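Local coordinates for protein indole-3-pyruvate decarboxylase (Azospirillum brasilense, PDB 2NXW) that decarboxylates indole-3-pyruvate and phenylpyruvate to the corresponding aldehydes with thiamine diphosphate and magnesium, a step in the synthesis of the plant hormone auxin, at residues Gln37-Ile42 against Val87-Tyr92; Leu65-Ala70 against Ala96-Asn101; Ala266-Leu271 against Arg353-Lys358. All coordinates share one frame; numbering follows the deposited sequence.

Interaction 1: Gln37-Ile42 against Val87-Tyr92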
ATOM      1  N   GLN A  37     -35.870  12.954  -0.176  1.00 15.53           N
ATOM      2  CA  GLN A  37     -36.903  13.753   0.472  1.00 15.84           C
ATOM      3  C   GLN A  37     -36.425  15.047   1.113  1.00 16.60           C
ATOM      4  O   GLN A  37     -37.232  15.869   1.547  1.00 17.52           O
ATOM      5  CB  GLN A  37     -37.611  12.904   1.528  1.00 16.53           C
ATOM      6  CG  GLN A  37     -38.292  11.672   0.951  1.00 17.51           C
ATOM      7  CD  GLN A  37     -38.901  10.782   2.013  1.00 19.12           C
ATOM      8  OE1 GLN A  37     -38.202  10.255   2.876  1.00 17.96           O
ATOM      9  NE2 GLN A  37     -40.213  10.603   1.951  1.00 21.16           N
ATOM     10  N   ALA A  38     -35.114  15.232   1.184  1.00 15.90           N
ATOM     11  CA  ALA A  38     -34.573  16.436   1.785  1.00 15.68           C
ATOM     12  C   ALA A  38     -33.092  16.512   1.498  1.00 14.61           C
ATOM     13  O   ALA A  38     -32.494  15.557   1.019  1.00 15.10           O
ATOM     14  CB  ALA A  38     -34.796  16.402   3.294  1.00 17.01           C
ATOM     15  N   MET A  39     -32.517  17.671   1.767  1.00 15.42           N
ATOM     16  CA  MET A  39     -31.089  17.835   1.622  1.00 14.75           C
ATOM     17  C   MET A  39     -30.611  18.492   2.894  1.00 14.05           C
ATOM     18  O   MET A  39     -31.104  19.554   3.293  1.00 15.05           O
ATOM     19  CB  MET A  39     -30.714  18.704   0.432  1.00 16.63           C
ATOM     20  CG  MET A  39     -29.189  18.745   0.259  1.00 17.37           C
ATOM     21  SD  MET A  39     -28.668  19.404  -1.315  1.00 21.87           S
ATOM     22  CE  MET A  39     -29.255  21.022  -1.094  1.00 10.75           C
ATOM     23  N   PHE A  40     -29.682  17.824   3.561  1.00 13.65           N
ATOM     24  CA  PHE A  40     -29.102  18.342   4.790  1.00 12.74           C
ATOM     25  C   PHE A  40     -27.769  18.966   4.413  1.00 12.76           C
ATOM     26  O   PHE A  40     -27.097  18.488   3.503  1.00 13.30           O
ATOM     27  CB  PHE A  40     -28.872  17.197   5.781  1.00 13.55           C
ATOM     28  CG  PHE A  40     -30.127  16.492   6.180  1.00 11.35           C
ATOM     29  CD1 PHE A  40     -30.907  16.974   7.240  1.00 11.04           C
ATOM     30  CD2 PHE A  40     -30.557  15.374   5.481  1.00 11.35           C
ATOM     31  CE1 PHE A  40     -32.096  16.341   7.586  1.00 12.72           C
ATOM     32  CE2 PHE A  40     -31.746  14.734   5.817  1.00 13.49           C
ATOM     33  CZ  PHE A  40     -32.521  15.222   6.876  1.00 12.67           C
ATOM     34  N   GLY A  41     -27.379  20.035   5.094  1.00 12.37           N
ATOM     35  CA  GLY A  41     -26.091  20.616   4.770  1.00 11.76           C
ATOM     36  C   GLY A  41     -25.635  21.798   5.581  1.00 12.62           C
ATOM     37  O   GLY A  41     -26.393  22.353   6.375  1.00 12.97           O
ATOM     38  N   ILE A  42     -24.365  22.151   5.403  1.00 12.61           N
ATOM     39  CA  ILE A  42     -23.780  23.331   6.028  1.00 12.19           C
ATOM     40  C   ILE A  42     -23.017  23.996   4.886  1.00 13.35           C
ATOM     41  O   ILE A  42     -22.173  23.377   4.237  1.00 13.08           O
ATOM     42  CB  ILE A  42     -22.816  22.995   7.205  1.00 11.91           C
ATOM     43  CG1 ILE A  42     -23.632  22.497   8.403  1.00 13.71           C
ATOM     44  CG2 ILE A  42     -22.052  24.259   7.621  1.00 12.80           C
ATOM     45  CD1 ILE A  42     -22.799  21.873   9.503  1.00 14.03           C
ATOM     46  N   VAL A  87     -29.182  12.861   1.153  1.00 12.57           N
ATOM     47  CA  VAL A  87     -28.419  13.935   0.521  1.00 12.55           C
ATOM     48  C   VAL A  87     -27.755  14.819   1.559  1.00 11.63           C
ATOM     49  O   VAL A  87     -28.416  15.411   2.418  1.00 12.85           O
ATOM     50  CB  VAL A  87     -29.320  14.795  -0.409  1.00 13.07           C
ATOM     51  CG1 VAL A  87     -28.455  15.747  -1.234  1.00 15.31           C
ATOM     52  CG2 VAL A  87     -30.133  13.885  -1.327  1.00 16.37           C
ATOM     53  N   ALA A  88     -26.431  14.912   1.452  1.00 11.47           N
ATOM     54  CA  ALA A  88     -25.614  15.682   2.378  1.00 11.99           C
ATOM     55  C   ALA A  88     -24.748  16.654   1.599  1.00 12.24           C
ATOM     56  O   ALA A  88     -23.884  16.229   0.822  1.00 14.48           O
ATOM     57  CB  ALA A  88     -24.734  14.734   3.185  1.00 13.46           C
ATOM     58  N   ALA A  89     -24.975  17.944   1.823  1.00 12.02           N
ATOM     59  CA  ALA A  89     -24.248  19.004   1.123  1.00 12.24           C
ATOM     60  C   ALA A  89     -23.269  19.736   2.024  1.00 12.52           C
ATOM     61  O   ALA A  89     -23.632  20.219   3.097  1.00 13.66           O
ATOM     62  CB  ALA A  89     -25.249  20.005   0.511  1.00 13.59           C
ATOM     63  N   VAL A  90     -22.027  19.829   1.552  1.00 13.07           N
ATOM     64  CA  VAL A  90     -20.952  20.468   2.292  1.00 13.45           C
ATOM     65  C   VAL A  90     -20.113  21.401   1.431  1.00 13.33           C
ATOM     66  O   VAL A  90     -20.284  21.477   0.205  1.00 13.88           O
ATOM     67  CB  VAL A  90     -20.009  19.406   2.905  1.00 12.57           C
ATOM     68  CG1 VAL A  90     -20.774  18.566   3.941  1.00 16.55           C
ATOM     69  CG2 VAL A  90     -19.433  18.522   1.809  1.00 14.69           C
ATOM     70  N   THR A  91     -19.206  22.120   2.070  1.00 14.41           N
ATOM     71  CA  THR A  91     -18.334  23.018   1.342  1.00 13.63           C
ATOM     72  C   THR A  91     -16.953  22.376   1.251  1.00 14.83           C
ATOM     73  O   THR A  91     -16.620  21.464   2.010  1.00 16.54           O
ATOM     74  CB  THR A  91     -18.267  24.401   2.015  1.00 16.14           C
ATOM     75  OG1 THR A  91     -17.627  25.328   1.124  1.00 18.83           O
ATOM     76  CG2 THR A  91     -17.502  24.329   3.339  1.00 17.37           C
ATOM     77  N   TYR A  92     -16.160  22.864   0.308  1.00 14.28           N
ATOM     78  CA  TYR A  92     -14.827  22.337   0.051  1.00 13.62           C
ATOM     79  C   TYR A  92     -13.889  22.495   1.231  1.00 13.19           C
ATOM     80  O   TYR A  92     -13.930  23.498   1.949  1.00 15.07           O
ATOM     81  CB  TYR A  92     -14.221  23.054  -1.161  1.00 15.25           C
ATOM     82  CG  TYR A  92     -13.109  22.284  -1.835  1.00 17.29           C
ATOM     83  CD1 TYR A  92     -13.393  21.117  -2.535  1.00 20.29           C
ATOM     84  CD2 TYR A  92     -11.783  22.718  -1.774  1.00 22.56           C
ATOM     85  CE1 TYR A  92     -12.397  20.387  -3.167  1.00 23.99           C
ATOM     86  CE2 TYR A  92     -10.760  21.984  -2.411  1.00 23.30           C
ATOM     87  CZ  TYR A  92     -11.089  20.819  -3.104  1.00 24.53           C
ATOM     88  OH  TYR A  92     -10.127  20.075  -3.754  1.00 29.53           O
TER
HETATM   89  O   HOH W   1     -31.711  13.284   2.534  1.00 13.88           O
HETATM   90  O   HOH W   2     -19.771  22.238   4.995  1.00 16.32           O
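The Phe40 ring turns an edge to the neighbouring strand, with Val87 O close to the ring plane and 3.7 Å from CD2, while Ala74 and Ala78 of helix 68-82 also pack against the ring. Strands 39-41 and 86-90 are adjacent members of the parallel six-stranded sheet, order 2-1-3-4-6-5, of the N-terminal thiamine diphosphate-binding domain, an α/β sandwich. Phe40 bonds through both its N and its O: its N donates to Val87 O and its O accepts from Ala89 N at 2.8 Å, and Ile42 N then donates to Ala89 O. At Gly41 the strands draw in until CA lies 3.0 Å from Ala89 O, and a β-carbon there would run into that oxygen.

On the face opposite the Phe40 ring, Met39, Val87 and Ala89 meet through apolar atoms. Met39 CG, anti to the backbone N (chi1 -175°), is set against Val87 CG1 at 3.4 Å, closer than usual for two carbons. Beyond it, SD reaches 3.9 Å from Ala89 CB, and Phe50 of helix 48-57 covers both residues. Where the strands separate, water replaces direct bonding at both ends. One molecule joins Ala38 O to Val87 N; another donates to Ile42 O at 2.8 Å and accepts from Thr91 N at 3.0 Å.

Interaction 2: Leu65-Ala70 against Ala96-Asn101. With TPP (thiamine diphosphate), chain I.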
ATOM      1  N   LEU A  65     -27.740  22.064   9.683  1.00 12.64           N
ATOM      2  CA  LEU A  65     -27.437  21.573  11.014  1.00 14.18           C
ATOM      3  C   LEU A  65     -26.243  22.362  11.534  1.00 13.90           C
ATOM      4  O   LEU A  65     -25.752  23.262  10.860  1.00 14.75           O
ATOM      5  CB  LEU A  65     -27.165  20.068  10.963  1.00 15.95           C
ATOM      6  CG  LEU A  65     -28.467  19.310  10.657  1.00 16.77           C
ATOM      7  CD1 LEU A  65     -28.191  17.852  10.386  1.00 18.82           C
ATOM      8  CD2 LEU A  65     -29.424  19.459  11.840  1.00 18.10           C
ATOM      9  N   SER A  66     -25.785  22.050  12.737  1.00 12.97           N
ATOM     10  CA  SER A  66     -24.683  22.781  13.330  1.00 12.07           C
ATOM     11  C   SER A  66     -23.281  22.367  12.917  1.00 11.81           C
ATOM     12  O   SER A  66     -22.423  23.218  12.673  1.00 12.25           O
ATOM     13  CB  SER A  66     -24.754  22.667  14.855  1.00 13.13           C
ATOM     14  OG  SER A  66     -25.969  23.205  15.360  1.00 13.37           O
ATOM     15  N   HIS A  67     -23.063  21.060  12.848  1.00 11.97           N
ATOM     16  CA  HIS A  67     -21.730  20.498  12.583  1.00 11.52           C
ATOM     17  C   HIS A  67     -21.843  19.420  11.502  1.00 11.92           C
ATOM     18  O   HIS A  67     -22.829  18.683  11.472  1.00 10.97           O
ATOM     19  CB  HIS A  67     -21.228  19.915  13.917  1.00 11.99           C
ATOM     20  CG  HIS A  67     -19.740  19.841  14.057  1.00 11.10           C
ATOM     21  ND1 HIS A  67     -19.138  19.140  15.084  1.00 12.64           N
ATOM     22  CD2 HIS A  67     -18.734  20.407  13.346  1.00 12.41           C
ATOM     23  CE1 HIS A  67     -17.826  19.279  14.996  1.00 11.68           C
ATOM     24  NE2 HIS A  67     -17.555  20.044  13.954  1.00 11.61           N
ATOM     25  N   GLU A  68     -20.834  19.316  10.628  1.00 11.01           N
ATOM     26  CA  GLU A  68     -20.913  18.350   9.526  1.00 12.24           C
ATOM     27  C   GLU A  68     -21.161  16.886   9.896  1.00 10.93           C
ATOM     28  O   GLU A  68     -21.808  16.169   9.128  1.00 10.57           O
ATOM     29  CB  GLU A  68     -19.693  18.460   8.599  1.00 12.04           C
ATOM     30  CG  GLU A  68     -19.693  19.720   7.720  1.00 13.51           C
ATOM     31  CD  GLU A  68     -19.186  20.975   8.409  1.00 12.81           C
ATOM     32  OE1 GLU A  68     -18.738  20.913   9.578  1.00 11.66           O
ATOM     33  OE2 GLU A  68     -19.228  22.052   7.770  1.00 13.59           O
ATOM     34  N   PRO A  69     -20.644  16.406  11.048  1.00  9.54           N
ATOM     35  CA  PRO A  69     -20.934  15.000  11.353  1.00  9.53           C
ATOM     36  C   PRO A  69     -22.446  14.770  11.329  1.00 10.24           C
ATOM     37  O   PRO A  69     -22.922  13.778  10.766  1.00 11.74           O
ATOM     38  CB  PRO A  69     -20.343  14.822  12.756  1.00 11.11           C
ATOM     39  CG  PRO A  69     -19.123  15.688  12.696  1.00 11.01           C
ATOM     40  CD  PRO A  69     -19.668  16.958  12.010  1.00 10.99           C
ATOM     41  N   ALA A  70     -23.194  15.713  11.910  1.00 10.24           N
ATOM     42  CA  ALA A  70     -24.652  15.613  11.950  1.00 10.83           C
ATOM     43  C   ALA A  70     -25.284  15.681  10.554  1.00 10.64           C
ATOM     44  O   ALA A  70     -26.317  15.069  10.313  1.00 11.65           O
ATOM     45  CB  ALA A  70     -25.217  16.709  12.844  1.00 11.69           C
ATOM     46  N   ALA A  96     -16.078  19.326   4.118  1.00 12.80           N
ATOM     47  CA  ALA A  96     -16.141  17.971   3.596  1.00 12.23           C
ATOM     48  C   ALA A  96     -15.334  16.967   4.431  1.00 12.38           C
ATOM     49  O   ALA A  96     -15.808  15.866   4.718  1.00 11.91           O
ATOM     50  CB  ALA A  96     -15.661  17.958   2.130  1.00 12.54           C
ATOM     51  N   PHE A  97     -14.117  17.342   4.817  1.00 12.21           N
ATOM     52  CA  PHE A  97     -13.292  16.428   5.597  1.00 12.64           C
ATOM     53  C   PHE A  97     -13.942  16.103   6.936  1.00 12.43           C
ATOM     54  O   PHE A  97     -13.735  15.023   7.483  1.00 12.44           O
ATOM     55  CB  PHE A  97     -11.900  17.013   5.838  1.00 13.30           C
ATOM     56  CG  PHE A  97     -11.025  17.003   4.621  1.00 17.80           C
ATOM     57  CD1 PHE A  97     -10.817  15.829   3.909  1.00 20.01           C
ATOM     58  CD2 PHE A  97     -10.412  18.177   4.184  1.00 19.16           C
ATOM     59  CE1 PHE A  97     -10.002  15.814   2.761  1.00 20.10           C
ATOM     60  CE2 PHE A  97      -9.603  18.182   3.049  1.00 22.08           C
ATOM     61  CZ  PHE A  97      -9.396  17.000   2.334  1.00 20.96           C
ATOM     62  N   ASN A  98     -14.739  17.042   7.440  1.00 11.99           N
ATOM     63  CA  ASN A  98     -15.425  16.868   8.710  1.00 12.26           C
ATOM     64  C   ASN A  98     -16.601  15.886   8.626  1.00 11.18           C
ATOM     65  O   ASN A  98     -17.211  15.572   9.637  1.00 12.98           O
ATOM     66  CB  ASN A  98     -15.900  18.245   9.196  1.00 11.87           C
ATOM     67  CG  ASN A  98     -16.067  18.321  10.701  1.00 12.15           C
ATOM     68  OD1 ASN A  98     -15.461  17.555  11.463  1.00 12.28           O
ATOM     69  ND2 ASN A  98     -16.875  19.278  11.145  1.00 12.27           N
ATOM     70  N   MET A  99     -16.928  15.407   7.424  1.00 11.36           N
ATOM     71  CA  MET A  99     -18.028  14.458   7.257  1.00 11.69           C
ATOM     72  C   MET A  99     -17.541  13.065   6.823  1.00 10.58           C
ATOM     73  O   MET A  99     -18.340  12.171   6.563  1.00 11.70           O
ATOM     74  CB  MET A  99     -19.031  15.011   6.232  1.00 12.86           C
ATOM     75  CG  MET A  99     -20.438  14.458   6.405  1.00 13.05           C
ATOM     76  SD  MET A  99     -21.645  15.315   5.360  1.00 12.50           S
ATOM     77  CE  MET A  99     -21.089  14.818   3.680  1.00 13.93           C
ATOM     78  N   VAL A 100     -16.226  12.885   6.766  1.00 10.47           N
ATOM     79  CA  VAL A 100     -15.632  11.620   6.356  1.00 11.49           C
ATOM     80  C   VAL A 100     -16.100  10.446   7.223  1.00 11.40           C
ATOM     81  O   VAL A 100     -16.435   9.379   6.711  1.00 12.25           O
ATOM     82  CB  VAL A 100     -14.082  11.741   6.363  1.00 10.51           C
ATOM     83  CG1 VAL A 100     -13.416  10.377   6.314  1.00 12.94           C
ATOM     84  CG2 VAL A 100     -13.634  12.583   5.161  1.00 11.62           C
ATOM     85  N   ASN A 101     -16.137  10.630   8.539  1.00 11.45           N
ATOM     86  CA  ASN A 101     -16.579   9.556   9.410  1.00 10.82           C
ATOM     87  C   ASN A 101     -18.040   9.159   9.165  1.00 10.42           C
ATOM     88  O   ASN A 101     -18.357   7.971   9.041  1.00 10.66           O
ATOM     89  CB  ASN A 101     -16.372   9.956  10.874  1.00 10.72           C
ATOM     90  CG  ASN A 101     -16.882   8.911  11.825  1.00 11.79           C
ATOM     91  OD1 ASN A 101     -16.585   7.722  11.675  1.00 13.20           O
ATOM     92  ND2 ASN A 101     -17.655   9.339  12.814  1.00 12.68           N
TER
HETATM   93  N1' TPP I2001     -17.646  24.086   7.987  1.00 12.41           N
HETATM   94  C2' TPP I2001     -16.407  24.089   8.497  1.00 13.24           C
HETATM   95  CM2 TPP I2001     -15.938  22.895   9.320  1.00 11.74           C
HETATM   96  N3' TPP I2001     -15.585  25.121   8.295  1.00 11.51           N
HETATM   97  C4' TPP I2001     -15.969  26.218   7.567  1.00 12.95           C
HETATM   98  N4' TPP I2001     -15.080  27.230   7.343  1.00 15.51           N
HETATM   99  C5' TPP I2001     -17.298  26.271   7.038  1.00 13.52           C
HETATM  100  C6' TPP I2001     -18.120  25.149   7.271  1.00 13.57           C
HETATM  101  C7' TPP I2001     -17.843  27.485   6.209  1.00 15.19           C
HETATM  102  N3  TPP I2001     -17.902  28.802   6.989  1.00 15.87           N
HETATM  103  C2  TPP I2001     -16.915  29.685   6.830  1.00 16.91           C
HETATM  104  S1  TPP I2001     -17.396  31.032   7.823  1.00 18.86           S
HETATM  105  C5  TPP I2001     -18.900  30.356   8.427  1.00 15.33           C
HETATM  106  C4  TPP I2001     -18.953  29.124   7.788  1.00 14.40           C
HETATM  107  CM4 TPP I2001     -20.157  28.188   7.989  1.00 14.92           C
HETATM  108  C6  TPP I2001     -19.836  31.001   9.355  1.00 15.18           C
HETATM  109  C7  TPP I2001     -19.226  31.073  10.756  1.00 14.69           C
HETATM  110  O7  TPP I2001     -20.268  31.517  11.595  1.00 12.25           O
HETATM  111  PA  TPP I2001     -19.740  31.976  13.014  1.00 14.04           P
HETATM  112  O1A TPP I2001     -18.940  30.915  13.716  1.00 14.51           O
HETATM  113  O2A TPP I2001     -21.031  32.312  13.843  1.00 13.75           O
HETATM  114  O3A TPP I2001     -18.819  33.325  12.936  1.00 13.46           O
HETATM  115  PB  TPP I2001     -19.362  34.618  12.049  1.00 14.92           P
HETATM  116  O1B TPP I2001     -20.815  34.920  12.447  1.00 15.40           O
HETATM  117  O2B TPP I2001     -18.430  35.787  12.450  1.00 18.03           O
HETATM  118  O3B TPP I2001     -19.252  34.355  10.576  1.00 15.57           O
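Asn98 and Glu68 carry this contact, with Met99 adding a smaller contact against the backbone of Glu68. The Asn98 CG is anti to its own backbone nitrogen (chi1 -155°), which carries the amide from a type I turn, Phe97 to Val100, across to the start of helix 68-82. There ND2 donates to Glu68 OE1 at 2.9 Å, nearly straight at 162°. The acceptor lies close to the amide plane, but the nitrogen meets OE1 on its anti side and somewhat out of the carboxylate plane. Against the same ND2 comes His67, the N-cap residue, whose side chain crosses that of Asn98 at about a right angle, with ring and amide planes 59° apart; Pro69 CD rests over one face of that ring. Pro69 CG also touches Asn98 O at 3.6 Å. Met99 places CG 3.5 Å from Glu68 O, and its sulfur end turns back toward Ala88 and Val90 of the sheet.

With OE1 tethered, Glu68 OE2 faces the cofactor, 2.6 Å from N1' of the aminopyrimidine. Replacing Glu68 by alanine would probably leave both Asn98 ND2 and N1' without their carboxylate partner and let the Asn98 amide turn. Backbone groups of the second subunit, among them Glu480 N and Gly450 N, hold the cofactor in place. A glutamate facing N1' across a subunit interface is the hallmark of the thiamine diphosphate site in this enzyme family.

Interaction 3: Ala266-Leu271 against Arg353-Lys358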
ATOM      1  N   ALA A 266     -45.164 -11.917   8.277  1.00 18.99           N
ATOM      2  CA  ALA A 266     -45.180 -13.016   7.312  1.00 17.57           C
ATOM      3  C   ALA A 266     -45.659 -14.359   7.867  1.00 17.41           C
ATOM      4  O   ALA A 266     -45.670 -14.582   9.074  1.00 17.89           O
ATOM      5  CB  ALA A 266     -43.780 -13.188   6.728  1.00 17.24           C
ATOM      6  N   PRO A 267     -46.051 -15.279   6.972  1.00 17.44           N
ATOM      7  CA  PRO A 267     -46.522 -16.609   7.375  1.00 17.71           C
ATOM      8  C   PRO A 267     -45.408 -17.390   8.071  1.00 17.24           C
ATOM      9  O   PRO A 267     -45.673 -18.249   8.909  1.00 17.95           O
ATOM     10  CB  PRO A 267     -46.942 -17.246   6.052  1.00 18.15           C
ATOM     11  CG  PRO A 267     -47.349 -16.077   5.221  1.00 20.02           C
ATOM     12  CD  PRO A 267     -46.287 -15.051   5.535  1.00 18.41           C
ATOM     13  N   THR A 268     -44.159 -17.112   7.694  1.00 17.71           N
ATOM     14  CA  THR A 268     -43.005 -17.755   8.325  1.00 19.17           C
ATOM     15  C   THR A 268     -42.069 -16.633   8.771  1.00 18.82           C
ATOM     16  O   THR A 268     -41.080 -16.313   8.105  1.00 19.73           O
ATOM     17  CB  THR A 268     -42.274 -18.737   7.359  1.00 19.22           C
ATOM     18  OG1 THR A 268     -41.743 -18.024   6.233  1.00 20.06           O
ATOM     19  CG2 THR A 268     -43.242 -19.805   6.864  1.00 20.06           C
ATOM     20  N   PRO A 269     -42.385 -16.002   9.913  1.00 18.14           N
ATOM     21  CA  PRO A 269     -41.598 -14.903  10.473  1.00 18.25           C
ATOM     22  C   PRO A 269     -40.286 -15.362  11.092  1.00 17.99           C
ATOM     23  O   PRO A 269     -40.096 -16.543  11.367  1.00 18.24           O
ATOM     24  CB  PRO A 269     -42.553 -14.297  11.498  1.00 17.97           C
ATOM     25  CG  PRO A 269     -43.242 -15.511  12.036  1.00 18.09           C
ATOM     26  CD  PRO A 269     -43.532 -16.324  10.788  1.00 18.44           C
ATOM     27  N   PRO A 270     -39.352 -14.428  11.305  1.00 18.43           N
ATOM     28  CA  PRO A 270     -38.062 -14.786  11.900  1.00 18.31           C
ATOM     29  C   PRO A 270     -38.232 -15.354  13.307  1.00 18.52           C
ATOM     30  O   PRO A 270     -39.086 -14.898  14.067  1.00 19.74           O
ATOM     31  CB  PRO A 270     -37.314 -13.456  11.912  1.00 18.40           C
ATOM     32  CG  PRO A 270     -37.874 -12.739  10.730  1.00 19.19           C
ATOM     33  CD  PRO A 270     -39.355 -13.021  10.870  1.00 18.62           C
ATOM     34  N   LEU A 271     -37.422 -16.356  13.640  1.00 18.08           N
ATOM     35  CA  LEU A 271     -37.445 -16.968  14.963  1.00 17.97           C
ATOM     36  C   LEU A 271     -36.832 -15.984  15.947  1.00 19.20           C
ATOM     37  O   LEU A 271     -37.074 -16.055  17.154  1.00 20.96           O
ATOM     38  CB  LEU A 271     -36.622 -18.258  14.964  1.00 19.41           C
ATOM     39  CG  LEU A 271     -37.136 -19.397  14.087  1.00 20.44           C
ATOM     40  CD1 LEU A 271     -36.034 -20.421  13.872  1.00 22.72           C
ATOM     41  CD2 LEU A 271     -38.353 -20.034  14.745  1.00 22.50           C
ATOM     42  N   ARG A 353     -47.559 -23.074   4.165  1.00 22.60           N
ATOM     43  CA  ARG A 353     -46.760 -23.299   5.365  1.00 23.11           C
ATOM     44  C   ARG A 353     -46.795 -22.067   6.264  1.00 22.33           C
ATOM     45  O   ARG A 353     -46.594 -20.946   5.800  1.00 20.88           O
ATOM     46  CB  ARG A 353     -45.315 -23.599   4.959  1.00 26.17           C
ATOM     47  CG  ARG A 353     -44.454 -24.185   6.055  1.00 30.99           C
ATOM     48  CD  ARG A 353     -43.104 -24.610   5.496  1.00 33.02           C
ATOM     49  NE  ARG A 353     -42.262 -23.460   5.199  1.00 35.82           N
ATOM     50  CZ  ARG A 353     -41.508 -22.844   6.101  1.00 34.29           C
ATOM     51  NH1 ARG A 353     -41.492 -23.280   7.352  1.00 32.38           N
ATOM     52  NH2 ARG A 353     -40.770 -21.795   5.751  1.00 35.20           N
ATOM     53  N   THR A 354     -47.043 -22.280   7.551  1.00 21.59           N
ATOM     54  CA  THR A 354     -47.103 -21.182   8.507  1.00 22.51           C
ATOM     55  C   THR A 354     -46.397 -21.580   9.801  1.00 21.93           C
ATOM     56  O   THR A 354     -46.659 -22.646  10.364  1.00 22.61           O
ATOM     57  CB  THR A 354     -48.574 -20.797   8.817  1.00 22.97           C
ATOM     58  OG1 THR A 354     -49.263 -20.501   7.590  1.00 25.59           O
ATOM     59  CG2 THR A 354     -48.620 -19.568   9.725  1.00 24.01           C
ATOM     60  N   THR A 355     -45.492 -20.726  10.265  1.00 20.47           N
ATOM     61  CA  THR A 355     -44.755 -21.009  11.486  1.00 21.12           C
ATOM     62  C   THR A 355     -44.911 -19.920  12.530  1.00 20.57           C
ATOM     63  O   THR A 355     -44.081 -19.787  13.433  1.00 21.37           O
ATOM     64  CB  THR A 355     -43.259 -21.216  11.199  1.00 22.82           C
ATOM     65  OG1 THR A 355     -42.735 -20.059  10.539  1.00 22.52           O
ATOM     66  CG2 THR A 355     -43.060 -22.440  10.320  1.00 24.95           C
ATOM     67  N   ARG A 356     -45.981 -19.142  12.407  1.00 20.32           N
ATOM     68  CA  ARG A 356     -46.249 -18.086  13.367  1.00 21.03           C
ATOM     69  C   ARG A 356     -46.612 -18.700  14.720  1.00 22.18           C
ATOM     70  O   ARG A 356     -47.062 -19.846  14.799  1.00 21.71           O
ATOM     71  CB  ARG A 356     -47.384 -17.195  12.862  1.00 19.60           C
ATOM     72  CG  ARG A 356     -47.037 -16.414  11.597  1.00 18.19           C
ATOM     73  CD  ARG A 356     -48.134 -15.427  11.232  1.00 19.71           C
ATOM     74  NE  ARG A 356     -48.260 -14.352  12.213  1.00 20.97           N
ATOM     75  CZ  ARG A 356     -47.425 -13.321  12.315  1.00 21.39           C
ATOM     76  NH1 ARG A 356     -46.391 -13.212  11.488  1.00 22.08           N
ATOM     77  NH2 ARG A 356     -47.621 -12.399  13.250  1.00 21.35           N
ATOM     78  N   GLY A 357     -46.400 -17.924  15.778  1.00 23.91           N
ATOM     79  CA  GLY A 357     -46.695 -18.368  17.128  1.00 27.20           C
ATOM     80  C   GLY A 357     -46.569 -17.178  18.063  1.00 29.63           C
ATOM     81  O   GLY A 357     -46.280 -16.069  17.619  1.00 30.37           O
ATOM     82  N   LYS A 358     -46.794 -17.386  19.356  1.00 33.84           N
ATOM     83  CA  LYS A 358     -46.682 -16.284  20.304  1.00 36.58           C
ATOM     84  C   LYS A 358     -45.260 -15.729  20.290  1.00 38.50           C
ATOM     85  O   LYS A 358     -44.292 -16.470  20.110  1.00 38.27           O
ATOM     86  CB  LYS A 358     -47.094 -16.745  21.708  1.00 36.47           C
ATOM     87  CG  LYS A 358     -48.610 -16.712  21.918  1.00 37.95           C
ATOM     88  CD  LYS A 358     -49.035 -17.303  23.252  1.00 38.33           C
ATOM     89  CE  LYS A 358     -48.841 -18.809  23.277  1.00 39.64           C
ATOM     90  NZ  LYS A 358     -49.271 -19.393  24.575  1.00 39.98           N
TER
HETATM   91  O   HOH W   3     -40.837 -18.962  12.028  1.00 24.56           O
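Arg353 and Arg356 both bend at the third torsion (chi3 73° and 67°), and these bends carry their guanidinium groups to Thr268 and Ala266, respectively. The contact joins two irregular segments: 266-271 lies in the loop between strand 253-255 and helix 281-288 of the central domain, and 353-358 belongs to the long connection from helix 337-346 to helix 376-388. No regular sheet forms, yet the two backbones run close together at Pro267 and Thr354.

Pro267 O is the anchor. It accepts a hydrogen bond from Thr355 N at 2.8 Å, in the carbonyl plane, and Thr354 CA adds a CH···O contact at 3.3 Å to the same oxygen. One residue earlier, Ala266 O receives Arg356 NH1 at 2.9 Å; the oxygen sits at the edge of the guanidinium, in its plane, although the donor is tilted from the plane of the carbonyl. Because NH1 also donates to Ala264 O, this end of Arg356 is tied to two carbonyls of one loop. Its aliphatic part is used too, with Arg356 CG against Pro269 CD at 3.6 Å.

Arg353 meets the loop differently. The Thr268 methyl, CG2, stands over one face of its guanidinium, off centre, and comes 3.4 Å from Arg353 NH2. That nitrogen has its polar partner in Ala246 O of helix 239-249, and Thr268 also packs on Ala246 of this helix.

The Thr355 side chain passes alongside Pro269, and Thr355 OG1 comes to 3.2 Å from Thr268 CA. A single water completes the join, 2.7 Å from Thr355 OG1 and donating to Pro269 O at 2.6 Å.

Overall arrangement
Interactions 1 and 2 belong to one unit, their centres about 10 Å apart and their segments alternating along the chain: helix 68-82 leads into strand 86-90, which in turn leads to helix 94-97. They touch directly through Ile42, whose CD1 lies 3.3 Å from His67 C. The Ile42 side chain is also about 4 Å from the thiamine diphosphate and packs on Trp479 of the second subunit, bringing the end of the sheet pairing to the pocket that Glu68 enters. Interaction 3 stands apart, on the opposite side of the chain's centre. Its centre is about 42 Å from either of the others, and its nearest atoms are about 24 Å from interaction 1.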